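Local coordinates for protein pyridoxal kinase (Entamoeba histolytica, PDB 4S1H) that probably transfers a phosphate group from ATP to pyridoxal to make pyridoxal 5'-phosphate, and holds ADP and magnesium ions in this structure, at residues 167-172 and 190-195; 27-32 and 225-230; 36-41 and 81-86; 88-93 and 128-133; 23-28 and 265-270. All blocks are in the same frame, centred on the assembly; numbering follows the deposited sequence.

From the N terminus, helix 18-28 opens both contact 5 and contact 2, which share Asp27 and Ser28. Strand 33-41 opens contact 3, closed by the loop 81-86. Contact 4 follows, from helix 87-100 to helix 124-133. Contact 1 then closes a short loop from helix 158-170 to strand 186-193. These three follow one another in series and do not cross. Contact 2 encloses all of them when residues 225-230 return to helix 18-28. Contact 5 is the outermost closure, made by residues 265-270. Contacts 2 and 5 touch, and so do contacts 3 and 4, through Phe84. Leu37 of contact 3 also meets Met23 of contact 5.

Contact 1: residues 167-172 and 190-195; sequences ILHEQG and LCSFKD
His169 and Lys194 slide past each other in opposite directions, one reaching from the helix to the strand and the other from the strand end to the helix. The ring of His169 points its NE2 at Ser192 OG, 2.7 Å away. This hydrogen bond is fairly straight, at 163°, and either atom could be the donor. Ser192 meets the ring at its edge, with OG near the ring plane. One ring face lies against backbone, with Phe193 C and Lys194 N above it and offset toward the rim. His169 CE1 is 3.6 Å from Phe193 C. On the other ring nitrogen, ND1 is hydrogen-bonded to Ile173 O, so both nitrogens help to fix the ring's rotation. Lys194 CB packs 3.6 Å from His169 ND1. The lysine chain then runs extended until its last torsion bends (chi4 70°), which brings NZ within 2.9 Å of His169 O. NZ sits above the carbonyl plane. Gly172 N reaches the same oxygen from the opposite face, as part of the Schellman motif that ends the helix. Thus two donors grip one carbonyl. Strand 186-193 pairs with strands 175-183 and 202-207. Helix 158-170 packs on this sheet through Leu168 and His169, which both touch Ile176, while Leu168 also meets helix 144-151.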
# COMPACT_ATOMS: atom_id res chain seq x y z
N ILE A 167 6.00 -31.27 16.09
CA ILE A 167 6.20 -31.85 14.78
C ILE A 167 6.99 -30.84 13.92
O ILE A 167 7.97 -31.18 13.25
CB ILE A 167 4.86 -32.15 14.07
CG1 ILE A 167 4.06 -33.26 14.80
CG2 ILE A 167 5.06 -32.51 12.61
CD1 ILE A 167 4.71 -34.63 14.82
N LEU A 168 6.60 -29.58 14.03
CA LEU A 168 7.25 -28.54 13.23
C LEU A 168 8.63 -28.16 13.75
O LEU A 168 9.53 -27.90 12.94
CB LEU A 168 6.36 -27.31 13.14
CG LEU A 168 5.02 -27.58 12.48
CD1 LEU A 168 4.32 -26.23 12.33
CD2 LEU A 168 5.10 -28.29 11.13
N HIS A 169 8.80 -28.08 15.06
CA HIS A 169 10.11 -27.89 15.65
C HIS A 169 11.09 -29.00 15.26
O HIS A 169 12.26 -28.73 15.02
CB HIS A 169 10.07 -27.82 17.16
CG HIS A 169 9.37 -26.62 17.72
ND1 HIS A 169 9.59 -25.34 17.28
CD2 HIS A 169 8.48 -26.52 18.75
CE1 HIS A 169 8.85 -24.50 18.00
NE2 HIS A 169 8.19 -25.20 18.90
N GLU A 170 10.62 -30.25 15.20
CA GLU A 170 11.48 -31.38 14.76
C GLU A 170 11.95 -31.21 13.30
O GLU A 170 13.00 -31.72 12.95
CB GLU A 170 10.75 -32.70 14.92
CG GLU A 170 10.63 -33.09 16.38
CD GLU A 170 11.92 -33.64 16.97
OE1 GLU A 170 12.17 -34.86 16.83
OE2 GLU A 170 12.66 -32.85 17.61
N GLN A 171 11.17 -30.50 12.48
CA GLN A 171 11.57 -30.12 11.11
C GLN A 171 12.55 -28.96 11.05
O GLN A 171 12.98 -28.54 9.95
CB GLN A 171 10.34 -29.74 10.28
CG GLN A 171 9.34 -30.85 10.06
CD GLN A 171 8.05 -30.34 9.47
OE1 GLN A 171 7.95 -29.17 9.04
NE2 GLN A 171 7.03 -31.19 9.45
N GLY A 172 12.83 -28.37 12.21
CA GLY A 172 13.79 -27.29 12.32
C GLY A 172 13.24 -25.90 12.59
O GLY A 172 14.04 -25.00 12.82
N LEU A 190 -0.18 -19.05 22.03
CA LEU A 190 0.93 -19.87 22.50
C LEU A 190 2.20 -19.49 21.74
O LEU A 190 2.17 -19.35 20.49
CB LEU A 190 0.62 -21.35 22.31
CG LEU A 190 1.80 -22.32 22.44
CD1 LEU A 190 2.26 -22.46 23.88
CD2 LEU A 190 1.37 -23.65 21.85
N CYS A 191 3.30 -19.23 22.45
CA CYS A 191 4.61 -19.03 21.82
C CYS A 191 5.48 -20.20 22.23
O CYS A 191 5.73 -20.38 23.43
CB CYS A 191 5.25 -17.75 22.26
SG CYS A 191 6.62 -17.28 21.19
N SER A 192 5.90 -20.99 21.25
CA SER A 192 6.59 -22.24 21.48
C SER A 192 7.96 -22.16 20.80
O SER A 192 8.05 -21.80 19.63
CB SER A 192 5.80 -23.38 20.86
OG SER A 192 6.47 -24.64 20.96
N PHE A 193 9.00 -22.59 21.52
CA PHE A 193 10.38 -22.56 21.05
C PHE A 193 10.92 -23.97 20.88
O PHE A 193 10.71 -24.87 21.74
CB PHE A 193 11.27 -21.79 22.01
CG PHE A 193 10.91 -20.36 22.16
CD1 PHE A 193 9.95 -19.97 23.07
CD2 PHE A 193 11.53 -19.39 21.37
CE1 PHE A 193 9.60 -18.66 23.22
CE2 PHE A 193 11.18 -18.06 21.51
CZ PHE A 193 10.20 -17.68 22.42
N LYS A 194 11.64 -24.20 19.78
CA LYS A 194 12.41 -25.44 19.60
C LYS A 194 13.46 -25.59 20.70
O LYS A 194 13.65 -26.70 21.24
CB LYS A 194 13.09 -25.44 18.22
CG LYS A 194 13.98 -26.64 17.91
CD LYS A 194 14.54 -26.58 16.51
CE LYS A 194 15.54 -27.69 16.24
NZ LYS A 194 14.89 -29.03 16.17
N ASP A 195 14.12 -24.49 21.02
CA ASP A 195 15.15 -24.49 22.05
C ASP A 195 14.56 -23.97 23.36
O ASP A 195 14.50 -22.76 23.59
CB ASP A 195 16.32 -23.61 21.58
CG ASP A 195 17.41 -23.47 22.61
OD1 ASP A 195 17.27 -24.03 23.73
OD2 ASP A 195 18.40 -22.77 22.32

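Contact 2: residues 27-32 and 225-230; sequences DSFQIQ and LSWIIK
The backbones come nearest at Phe29 and Ser226, with CA atoms 6.8 Å apart, where the end of helix 18-28 meets the last turns of helix 216-229. Phe29 is the main side chain here. Ser226 CB sits over the centre of one face of its ring, a CH-pi contact with CB 3.4 Å from the Phe29 ring centroid. Ser226 OG is hydrogen-bonded back to Tyr222 O in its own helix. The far edge of the phenyl ring points into the face of Trp227. This is a T-shaped stack, with the planes at 88°. Phe29 CE2 stands over the centre of the indole, and Phe29 CZ is 3.7 Å from Trp227 CE2. Trp227 also makes a cation-pi contact with Arg240. Ile31 adds an aliphatic patch. Its CD1 lies 3.8 Å from Ser226 CA and meets Ile229 CG2 tip to tip at 3.9 Å. Lys230 bends at chi2 (-67°) and then runs extended past Ile31, its CE near Ile31 CG1. Its NZ makes a weak hydrogen bond of 3.3 Å to Phe29 O. That carbonyl belongs to the turn where Gln30, with positive phi, closes a Schellman motif. Ile31 and Ile229 both rest on Val5 of the central sheet. The arrangement is that of a ribokinase-like alpha/beta fold, in which two helices far apart in sequence pack together on the sheet.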
# COMPACT_ATOMS: atom_id res chain seq x y z
N ASP A 27 4.66 1.46 6.90
CA ASP A 27 4.76 2.92 6.61
C ASP A 27 4.68 3.75 7.92
O ASP A 27 5.49 4.67 8.14
CB ASP A 27 3.69 3.44 5.60
CG ASP A 27 3.83 2.84 4.15
OD1 ASP A 27 4.85 2.20 3.80
OD2 ASP A 27 2.86 3.02 3.35
N SER A 28 3.75 3.43 8.82
CA SER A 28 3.59 4.19 10.05
C SER A 28 4.80 4.05 11.00
O SER A 28 5.09 4.96 11.76
CB SER A 28 2.28 3.83 10.78
OG SER A 28 2.53 3.29 12.07
N PHE A 29 5.51 2.93 10.91
CA PHE A 29 6.75 2.72 11.67
C PHE A 29 7.98 3.26 10.93
O PHE A 29 9.07 3.17 11.44
CB PHE A 29 6.98 1.22 12.00
CG PHE A 29 6.28 0.71 13.24
CD1 PHE A 29 4.96 0.31 13.22
CD2 PHE A 29 6.98 0.57 14.46
CE1 PHE A 29 4.33 -0.16 14.35
CE2 PHE A 29 6.36 0.09 15.61
CZ PHE A 29 5.02 -0.27 15.55
N GLN A 30 7.78 3.77 9.70
CA GLN A 30 8.83 4.30 8.86
C GLN A 30 9.94 3.27 8.59
O GLN A 30 11.13 3.60 8.58
CB GLN A 30 9.37 5.61 9.43
CG GLN A 30 8.28 6.68 9.50
CD GLN A 30 8.72 7.82 10.35
OE1 GLN A 30 8.62 7.74 11.57
NE2 GLN A 30 9.25 8.87 9.73
N ILE A 31 9.50 2.07 8.28
CA ILE A 31 10.37 0.95 7.91
C ILE A 31 10.25 0.80 6.38
O ILE A 31 9.19 0.46 5.85
CB ILE A 31 10.00 -0.33 8.67
CG1 ILE A 31 10.18 -0.16 10.21
CG2 ILE A 31 10.83 -1.48 8.14
CD1 ILE A 31 9.56 -1.26 11.06
N GLN A 32 11.32 1.16 5.67
CA GLN A 32 11.28 1.14 4.21
C GLN A 32 11.18 -0.31 3.74
O GLN A 32 12.01 -1.15 4.11
CB GLN A 32 12.49 1.81 3.62
CG GLN A 32 12.38 1.89 2.11
CD GLN A 32 13.42 2.77 1.47
OE1 GLN A 32 13.69 3.87 1.94
NE2 GLN A 32 14.01 2.29 0.38
N LEU A 225 6.32 -7.78 13.75
CA LEU A 225 7.56 -7.62 12.97
C LEU A 225 8.17 -6.25 13.13
O LEU A 225 9.38 -6.13 13.28
CB LEU A 225 7.29 -7.83 11.48
CG LEU A 225 8.52 -7.73 10.59
CD1 LEU A 225 9.41 -8.95 10.76
CD2 LEU A 225 8.10 -7.50 9.16
N SER A 226 7.34 -5.19 13.09
CA SER A 226 7.86 -3.83 13.26
C SER A 226 8.62 -3.71 14.59
O SER A 226 9.71 -3.17 14.63
CB SER A 226 6.76 -2.78 13.18
OG SER A 226 6.15 -2.84 11.90
N TRP A 227 8.07 -4.25 15.69
CA TRP A 227 8.75 -4.15 16.98
C TRP A 227 10.02 -5.03 17.04
O TRP A 227 11.02 -4.60 17.58
CB TRP A 227 7.83 -4.50 18.13
CG TRP A 227 6.83 -3.46 18.45
CD1 TRP A 227 5.50 -3.62 18.54
CD2 TRP A 227 7.09 -2.06 18.74
NE1 TRP A 227 4.90 -2.43 18.87
CE2 TRP A 227 5.85 -1.46 18.98
CE3 TRP A 227 8.25 -1.27 18.82
CZ2 TRP A 227 5.72 -0.09 19.27
CZ3 TRP A 227 8.12 0.10 19.09
CH2 TRP A 227 6.86 0.67 19.32
N ILE A 228 9.99 -6.19 16.40
CA ILE A 228 11.21 -6.97 16.24
C ILE A 228 12.29 -6.18 15.50
O ILE A 228 13.45 -6.14 15.92
CB ILE A 228 10.94 -8.29 15.52
CG1 ILE A 228 10.10 -9.23 16.41
CG2 ILE A 228 12.24 -8.97 15.14
CD1 ILE A 228 9.51 -10.40 15.67
N ILE A 229 11.89 -5.56 14.41
CA ILE A 229 12.79 -4.71 13.66
C ILE A 229 13.39 -3.59 14.52
O ILE A 229 14.60 -3.28 14.41
CB ILE A 229 12.13 -4.16 12.35
CG1 ILE A 229 11.94 -5.31 11.37
CG2 ILE A 229 12.97 -3.04 11.73
CD1 ILE A 229 11.06 -5.00 10.17
N LYS A 230 12.56 -2.96 15.33
CA LYS A 230 13.01 -1.89 16.23
C LYS A 230 13.88 -2.38 17.41
O LYS A 230 14.36 -1.56 18.21
CB LYS A 230 11.81 -1.07 16.75
CG LYS A 230 10.99 -0.33 15.68
CD LYS A 230 11.76 0.78 15.01
CE LYS A 230 10.95 1.36 13.86
NZ LYS A 230 11.72 2.42 13.17

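Contact 3: residues 36-41 and 81-86; sequences VLTTHL and TGYFPS
Thr38 and Tyr83 share the one hydrogen bond of this contact. Thr38 OG1 donates to Tyr83 O at 2.8 Å. OG1 stands between the backbone N and the carbonyl carbon (chi1 61°), and it approaches from above the plane of the Tyr83 carbonyl, 38° out of it. Apolar contacts lie next to this bond. Thr38 CG2 meets the Phe84 ring at CD1, 3.9 Å away, and the two side chains cross at about a right angle. Thr39 CG2 touches the edge of the Tyr83 ring, 3.7 Å from CE2, also crossing at about a right angle. Pro85 CD is 3.8 Å from Thr38 CB. A carbon-to-carbonyl van der Waals contact is separate from these: Pro85 CG lies 3.3 Å from Thr38 O. Each threonine therefore splits its roles. The methyl groups pack against rings, while the hydroxyls take polar partners: Thr38 OG1 bonds Tyr83 O, and Thr39 OG1 bonds Tyr11 N. Phe84 extends the packing to Leu89 and Val90 of helix 87-100. Tyr83 N is held by Ser9 OG. The loop after strand 78-81 is thus tied to two neighbouring strands of the central sheet. Tyr83 and Thr39 both lie beside Ser10, which binds pyridoxal 5'-phosphate in another structure of this enzyme; the ligand is absent from this chain. The chemistry implies a buried hydroxyl satisfied by a backbone oxygen, with methyls and rings packed alongside, beside the pyridoxal 5'-phosphate site.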
# COMPACT_ATOMS: atom_id res chain seq x y z
N VAL A 36 5.58 -6.80 -2.65
CA VAL A 36 5.28 -7.56 -3.82
C VAL A 36 3.91 -8.20 -3.61
O VAL A 36 3.66 -8.89 -2.64
CB VAL A 36 6.34 -8.63 -4.14
CG1 VAL A 36 5.92 -9.45 -5.35
CG2 VAL A 36 7.69 -7.98 -4.34
N LEU A 37 3.00 -7.98 -4.52
CA LEU A 37 1.61 -8.48 -4.40
C LEU A 37 1.43 -9.88 -4.99
O LEU A 37 2.03 -10.26 -5.98
CB LEU A 37 0.64 -7.51 -5.09
CG LEU A 37 0.86 -6.02 -4.75
CD1 LEU A 37 -0.23 -5.21 -5.44
CD2 LEU A 37 0.92 -5.74 -3.25
N THR A 38 0.59 -10.68 -4.34
CA THR A 38 0.23 -11.99 -4.87
C THR A 38 -1.21 -12.04 -5.43
O THR A 38 -1.59 -13.04 -6.06
CB THR A 38 0.30 -13.09 -3.79
OG1 THR A 38 -0.62 -12.77 -2.75
CG2 THR A 38 1.68 -13.18 -3.21
N THR A 39 -1.98 -10.98 -5.18
CA THR A 39 -3.33 -10.77 -5.76
C THR A 39 -3.54 -9.29 -6.02
O THR A 39 -2.85 -8.46 -5.45
CB THR A 39 -4.47 -11.20 -4.82
OG1 THR A 39 -4.58 -10.31 -3.69
CG2 THR A 39 -4.24 -12.63 -4.29
N HIS A 40 -4.52 -9.00 -6.87
CA HIS A 40 -5.07 -7.65 -7.02
C HIS A 40 -6.60 -7.78 -7.03
O HIS A 40 -7.21 -7.93 -8.09
CB HIS A 40 -4.52 -7.00 -8.29
CG HIS A 40 -5.03 -5.61 -8.56
ND1 HIS A 40 -5.15 -5.10 -9.83
CD2 HIS A 40 -5.46 -4.63 -7.73
CE1 HIS A 40 -5.62 -3.87 -9.78
NE2 HIS A 40 -5.81 -3.55 -8.53
N LEU A 41 -7.20 -7.74 -5.83
CA LEU A 41 -8.64 -7.90 -5.68
C LEU A 41 -9.29 -6.59 -5.28
O LEU A 41 -8.66 -5.75 -4.65
CB LEU A 41 -8.95 -8.91 -4.58
CG LEU A 41 -8.19 -10.24 -4.72
CD1 LEU A 41 -8.51 -11.13 -3.53
CD2 LEU A 41 -8.57 -10.93 -6.01
N THR A 81 6.14 -13.44 4.40
CA THR A 81 5.22 -13.98 3.43
C THR A 81 3.87 -14.12 4.07
O THR A 81 3.76 -14.42 5.29
CB THR A 81 5.73 -15.28 2.77
OG1 THR A 81 5.78 -16.29 3.77
CG2 THR A 81 7.10 -15.11 2.13
N GLY A 82 2.83 -13.94 3.26
CA GLY A 82 1.46 -14.08 3.67
C GLY A 82 0.69 -14.98 2.74
O GLY A 82 1.02 -16.19 2.58
N TYR A 83 -0.34 -14.41 2.13
CA TYR A 83 -1.28 -15.16 1.33
C TYR A 83 -0.73 -15.46 -0.05
O TYR A 83 -0.17 -14.56 -0.68
CB TYR A 83 -2.60 -14.40 1.17
CG TYR A 83 -3.60 -15.10 0.30
CD1 TYR A 83 -4.44 -16.10 0.82
CD2 TYR A 83 -3.73 -14.78 -1.05
CE1 TYR A 83 -5.36 -16.75 0.02
CE2 TYR A 83 -4.65 -15.41 -1.85
CZ TYR A 83 -5.46 -16.39 -1.32
OH TYR A 83 -6.38 -17.02 -2.11
N PHE A 84 -0.88 -16.71 -0.50
CA PHE A 84 -0.63 -17.07 -1.89
C PHE A 84 -1.88 -17.71 -2.49
O PHE A 84 -2.49 -18.59 -1.87
CB PHE A 84 0.53 -18.04 -1.99
CG PHE A 84 1.83 -17.48 -1.54
CD1 PHE A 84 2.69 -16.86 -2.42
CD2 PHE A 84 2.25 -17.68 -0.22
CE1 PHE A 84 3.91 -16.39 -1.98
CE2 PHE A 84 3.48 -17.24 0.21
CZ PHE A 84 4.32 -16.59 -0.67
N PRO A 85 -2.25 -17.31 -3.70
CA PRO A 85 -3.43 -17.90 -4.34
C PRO A 85 -3.16 -19.26 -5.00
O PRO A 85 -4.11 -20.00 -5.27
CB PRO A 85 -3.83 -16.84 -5.39
CG PRO A 85 -2.56 -16.20 -5.76
CD PRO A 85 -1.75 -16.17 -4.50
N SER A 86 -1.89 -19.59 -5.23
CA SER A 86 -1.50 -20.77 -5.99
C SER A 86 -0.13 -21.26 -5.57
O SER A 86 0.71 -20.46 -5.15
CB SER A 86 -1.52 -20.46 -7.50
OG SER A 86 -0.75 -19.30 -7.81

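Contact 4: residues 88-93 and 128-133; sequences DLVYET and DSMKEL
Val90 and Tyr91 pack on Ser129 where two nearly parallel helices, 87-100 and 124-133, lie side by side against the central sheet. Over these short segments the axes come within 9.2 Å and their N-to-C directions differ by 14°. No hydrogen bond crosses. Val90 CB sits 3.3 Å from Ser129 OG, whose own hydrogen bond goes to Val126 O. Val90 CG1 packs 4.0 Å from Leu133 CB and 4.1 Å from Met130 CE. Met130 bends at chi2 and chi3, and crosses Val90 at about a right angle. The Tyr91 ring lies with one face over Ser129 CB, a CH-pi contact offset toward the rim, with CB 3.5 Å from Tyr91 CZ. Thr93 CG2 touches Leu133 CD1 at 4.2 Å. Thr93 also touches Phe84. Each helix links parallel neighbours in the sheet: helix 87-100 joins strands 78-81 and 107-110, while helix 124-133 lies between strands 107-110 and 139-140. Successive beta-alpha-beta crossovers of this kind are the build of the ribokinase-like fold.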
# COMPACT_ATOMS: atom_id res chain seq x y z
N ASP A 88 2.36 -22.49 -7.35
CA ASP A 88 3.51 -22.08 -8.18
C ASP A 88 4.26 -20.89 -7.59
O ASP A 88 5.50 -20.85 -7.62
CB ASP A 88 3.11 -21.87 -9.65
CG ASP A 88 1.96 -20.86 -9.85
OD1 ASP A 88 1.44 -20.29 -8.87
OD2 ASP A 88 1.55 -20.67 -11.03
N LEU A 89 3.51 -19.94 -7.04
CA LEU A 89 4.11 -18.72 -6.46
C LEU A 89 4.82 -19.11 -5.16
O LEU A 89 5.82 -18.49 -4.81
CB LEU A 89 3.06 -17.64 -6.18
CG LEU A 89 2.25 -17.12 -7.38
CD1 LEU A 89 1.14 -16.21 -6.87
CD2 LEU A 89 3.16 -16.42 -8.37
N VAL A 90 4.33 -20.12 -4.45
CA VAL A 90 4.98 -20.52 -3.23
C VAL A 90 6.34 -21.14 -3.54
O VAL A 90 7.32 -20.83 -2.86
CB VAL A 90 4.11 -21.52 -2.41
CG1 VAL A 90 4.83 -21.98 -1.14
CG2 VAL A 90 2.77 -20.88 -2.04
N TYR A 91 6.38 -22.07 -4.50
CA TYR A 91 7.64 -22.73 -4.86
C TYR A 91 8.64 -21.72 -5.41
O TYR A 91 9.81 -21.78 -5.06
CB TYR A 91 7.43 -23.91 -5.80
CG TYR A 91 6.76 -25.09 -5.12
CD1 TYR A 91 7.34 -25.69 -4.03
CD2 TYR A 91 5.52 -25.55 -5.55
CE1 TYR A 91 6.74 -26.76 -3.39
CE2 TYR A 91 4.91 -26.62 -4.92
CZ TYR A 91 5.53 -27.21 -3.84
OH TYR A 91 4.94 -28.26 -3.17
N GLU A 92 8.18 -20.75 -6.19
CA GLU A 92 9.09 -19.70 -6.66
C GLU A 92 9.61 -18.83 -5.51
O GLU A 92 10.82 -18.53 -5.46
CB GLU A 92 8.41 -18.84 -7.69
CG GLU A 92 9.30 -17.74 -8.27
CD GLU A 92 10.62 -18.21 -8.85
OE1 GLU A 92 10.83 -19.42 -9.14
OE2 GLU A 92 11.48 -17.31 -9.03
N THR A 93 8.74 -18.51 -4.57
CA THR A 93 9.14 -17.79 -3.38
C THR A 93 10.21 -18.56 -2.61
O THR A 93 11.16 -17.95 -2.11
CB THR A 93 7.94 -17.48 -2.49
OG1 THR A 93 7.10 -16.53 -3.17
CG2 THR A 93 8.37 -16.91 -1.15
N ASP A 128 0.21 -27.98 0.78
CA ASP A 128 1.42 -28.79 0.68
C ASP A 128 2.66 -27.95 0.38
O ASP A 128 3.73 -28.20 0.95
CB ASP A 128 1.25 -29.89 -0.37
CG ASP A 128 0.20 -30.90 0.03
OD1 ASP A 128 -0.03 -31.09 1.25
OD2 ASP A 128 -0.40 -31.49 -0.89
N SER A 129 2.52 -26.93 -0.47
CA SER A 129 3.64 -26.07 -0.78
C SER A 129 4.02 -25.23 0.45
O SER A 129 5.19 -24.99 0.70
CB SER A 129 3.36 -25.20 -2.02
OG SER A 129 2.37 -24.22 -1.78
N MET A 130 3.03 -24.78 1.21
CA MET A 130 3.29 -24.06 2.47
C MET A 130 4.05 -24.92 3.49
O MET A 130 4.84 -24.39 4.26
CB MET A 130 1.99 -23.56 3.08
CG MET A 130 2.14 -22.58 4.23
SD MET A 130 3.01 -21.03 3.85
CE MET A 130 2.60 -20.76 2.11
N LYS A 131 3.79 -26.23 3.52
CA LYS A 131 4.54 -27.12 4.40
C LYS A 131 6.03 -27.09 4.11
O LYS A 131 6.85 -27.31 5.03
CB LYS A 131 3.99 -28.55 4.33
CG LYS A 131 2.60 -28.74 4.90
CD LYS A 131 2.16 -30.19 4.71
CE LYS A 131 0.87 -30.49 5.45
NZ LYS A 131 0.61 -31.96 5.48
N GLU A 132 6.39 -26.80 2.85
CA GLU A 132 7.79 -26.65 2.47
C GLU A 132 8.32 -25.27 2.77
O GLU A 132 9.41 -25.13 3.29
CB GLU A 132 8.00 -27.02 1.00
CG GLU A 132 7.82 -28.51 0.66
CD GLU A 132 8.64 -29.46 1.54
OE1 GLU A 132 9.85 -29.21 1.72
OE2 GLU A 132 8.08 -30.45 2.04
N LEU A 133 7.53 -24.24 2.47
CA LEU A 133 7.97 -22.87 2.75
C LEU A 133 8.29 -22.62 4.24
O LEU A 133 9.26 -21.99 4.57
CB LEU A 133 6.92 -21.85 2.25
CG LEU A 133 7.28 -20.37 2.42
CD1 LEU A 133 8.58 -20.03 1.71
CD2 LEU A 133 6.16 -19.50 1.91

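Contact 5: residues 23-28 and 265-270; sequences MIILDS and PYLKGT
Ile24 is the first residue of helix 18-28 here to meet the loop, where its CG2 lies 4.3 Å from Leu267 CD1. The same isoleucine also packs on Ile260, Ile261 and Ile264. Ile25 comes next. Its CG1 is 4.2 Å from the same Leu267 CD1, and the two side chains cross at about a right angle. One methyl of Leu267 thus packs against both neighbouring isoleucines. Ile25 also turns to helix 216-229, touching Thr219 and Tyr222. Asp27 is turned to the dimer interface, where its OD1 forms a salt bridge with Arg20 NH2 of the second subunit. Ser28, last of the helix, makes the closest approach to the loop. Its OG lies 3.7 Å from both Leu267 CB and Leu267 CD1. Ser28 O meets Lys268 CD at 3.7 Å, so the lysine passes the helix end with its aliphatic part. No hydrogen bond joins the two segments, and the contact is one of van der Waals packing. Leu267 and Lys268 are the central residues of a type I beta turn from Tyr266 to Gly269, closed by Gly269 N to Tyr266 O at 3.1 Å. Leu267 packs on Ile248 of helix 234-250 as well. Through Leu267 the turn packs on helices 18-28 and 234-250, tying the C-terminal part of the chain to the first helix of the ribokinase-like fold.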
# COMPACT_ATOMS: atom_id res chain seq x y z
N MET A 23 1.44 -2.41 4.41
CA MET A 23 1.83 -1.07 3.97
C MET A 23 1.51 -0.05 5.05
O MET A 23 2.33 0.79 5.41
CB MET A 23 1.13 -0.70 2.66
CG MET A 23 1.51 -1.58 1.46
SD MET A 23 0.41 -1.42 -0.01
CE MET A 23 0.96 -2.80 -0.98
N ILE A 24 0.28 -0.09 5.56
CA ILE A 24 -0.18 0.85 6.55
C ILE A 24 0.73 0.80 7.78
O ILE A 24 1.14 1.83 8.30
CB ILE A 24 -1.64 0.58 6.95
CG1 ILE A 24 -2.57 0.89 5.78
CG2 ILE A 24 -2.04 1.42 8.17
CD1 ILE A 24 -3.94 0.25 5.92
N ILE A 25 1.02 -0.42 8.24
CA ILE A 25 1.75 -0.59 9.49
C ILE A 25 3.24 -0.22 9.32
O ILE A 25 3.78 0.58 10.08
CB ILE A 25 1.55 -1.99 10.09
CG1 ILE A 25 0.06 -2.16 10.39
CG2 ILE A 25 2.42 -2.15 11.33
CD1 ILE A 25 -0.40 -3.60 10.56
N LEU A 26 3.89 -0.83 8.34
CA LEU A 26 5.32 -0.57 8.09
C LEU A 26 5.55 0.89 7.69
O LEU A 26 6.52 1.51 8.16
CB LEU A 26 5.89 -1.53 7.06
CG LEU A 26 6.02 -2.98 7.52
CD1 LEU A 26 6.25 -3.94 6.36
CD2 LEU A 26 7.12 -3.15 8.56
N ASP A 27 4.66 1.46 6.90
CA ASP A 27 4.76 2.92 6.61
C ASP A 27 4.68 3.75 7.92
O ASP A 27 5.49 4.67 8.14
CB ASP A 27 3.69 3.44 5.60
CG ASP A 27 3.83 2.84 4.15
OD1 ASP A 27 4.85 2.20 3.80
OD2 ASP A 27 2.86 3.02 3.35
N SER A 28 3.75 3.43 8.82
CA SER A 28 3.59 4.19 10.05
C SER A 28 4.80 4.05 11.00
O SER A 28 5.09 4.96 11.76
CB SER A 28 2.28 3.83 10.78
OG SER A 28 2.53 3.29 12.07
N PRO A 265 -2.40 6.43 14.66
CA PRO A 265 -1.66 7.07 15.76
C PRO A 265 -1.31 6.17 16.96
O PRO A 265 -0.47 6.56 17.76
CB PRO A 265 -2.62 8.19 16.20
CG PRO A 265 -3.35 8.54 14.96
CD PRO A 265 -3.57 7.24 14.26
N TYR A 266 -1.99 5.03 17.08
CA TYR A 266 -1.80 4.08 18.18
C TYR A 266 -1.00 2.86 17.75
O TYR A 266 -0.75 1.99 18.59
CB TYR A 266 -3.17 3.64 18.76
CG TYR A 266 -4.03 4.81 19.15
CD1 TYR A 266 -3.79 5.53 20.32
CD2 TYR A 266 -5.04 5.26 18.32
CE1 TYR A 266 -4.56 6.62 20.65
CE2 TYR A 266 -5.82 6.35 18.63
CZ TYR A 266 -5.57 7.04 19.80
OH TYR A 266 -6.32 8.13 20.14
N LEU A 267 -0.55 2.79 16.49
CA LEU A 267 0.12 1.59 16.01
C LEU A 267 1.49 1.38 16.66
O LEU A 267 1.87 0.22 16.89
CB LEU A 267 0.24 1.59 14.48
CG LEU A 267 -1.04 1.37 13.69
CD1 LEU A 267 -0.75 1.49 12.22
CD2 LEU A 267 -1.65 -0.02 13.95
N LYS A 268 2.16 2.47 17.01
CA LYS A 268 3.44 2.47 17.70
C LYS A 268 3.29 2.53 19.21
O LYS A 268 4.26 2.81 19.93
CB LYS A 268 4.32 3.65 17.24
CG LYS A 268 4.84 3.53 15.82
CD LYS A 268 5.78 4.67 15.43
CE LYS A 268 6.99 4.81 16.33
NZ LYS A 268 7.72 3.57 16.77
N GLY A 269 2.09 2.23 19.72
CA GLY A 269 1.85 2.12 21.15
C GLY A 269 2.76 1.13 21.81
O GLY A 269 3.06 0.08 21.25
N THR A 270 3.19 1.48 23.01
CA THR A 270 4.11 0.65 23.78
C THR A 270 3.44 0.02 24.97
O THR A 270 4.11 -0.71 25.70
CB THR A 270 5.32 1.47 24.28
OG1 THR A 270 4.85 2.57 25.06
CG2 THR A 270 6.14 1.95 23.12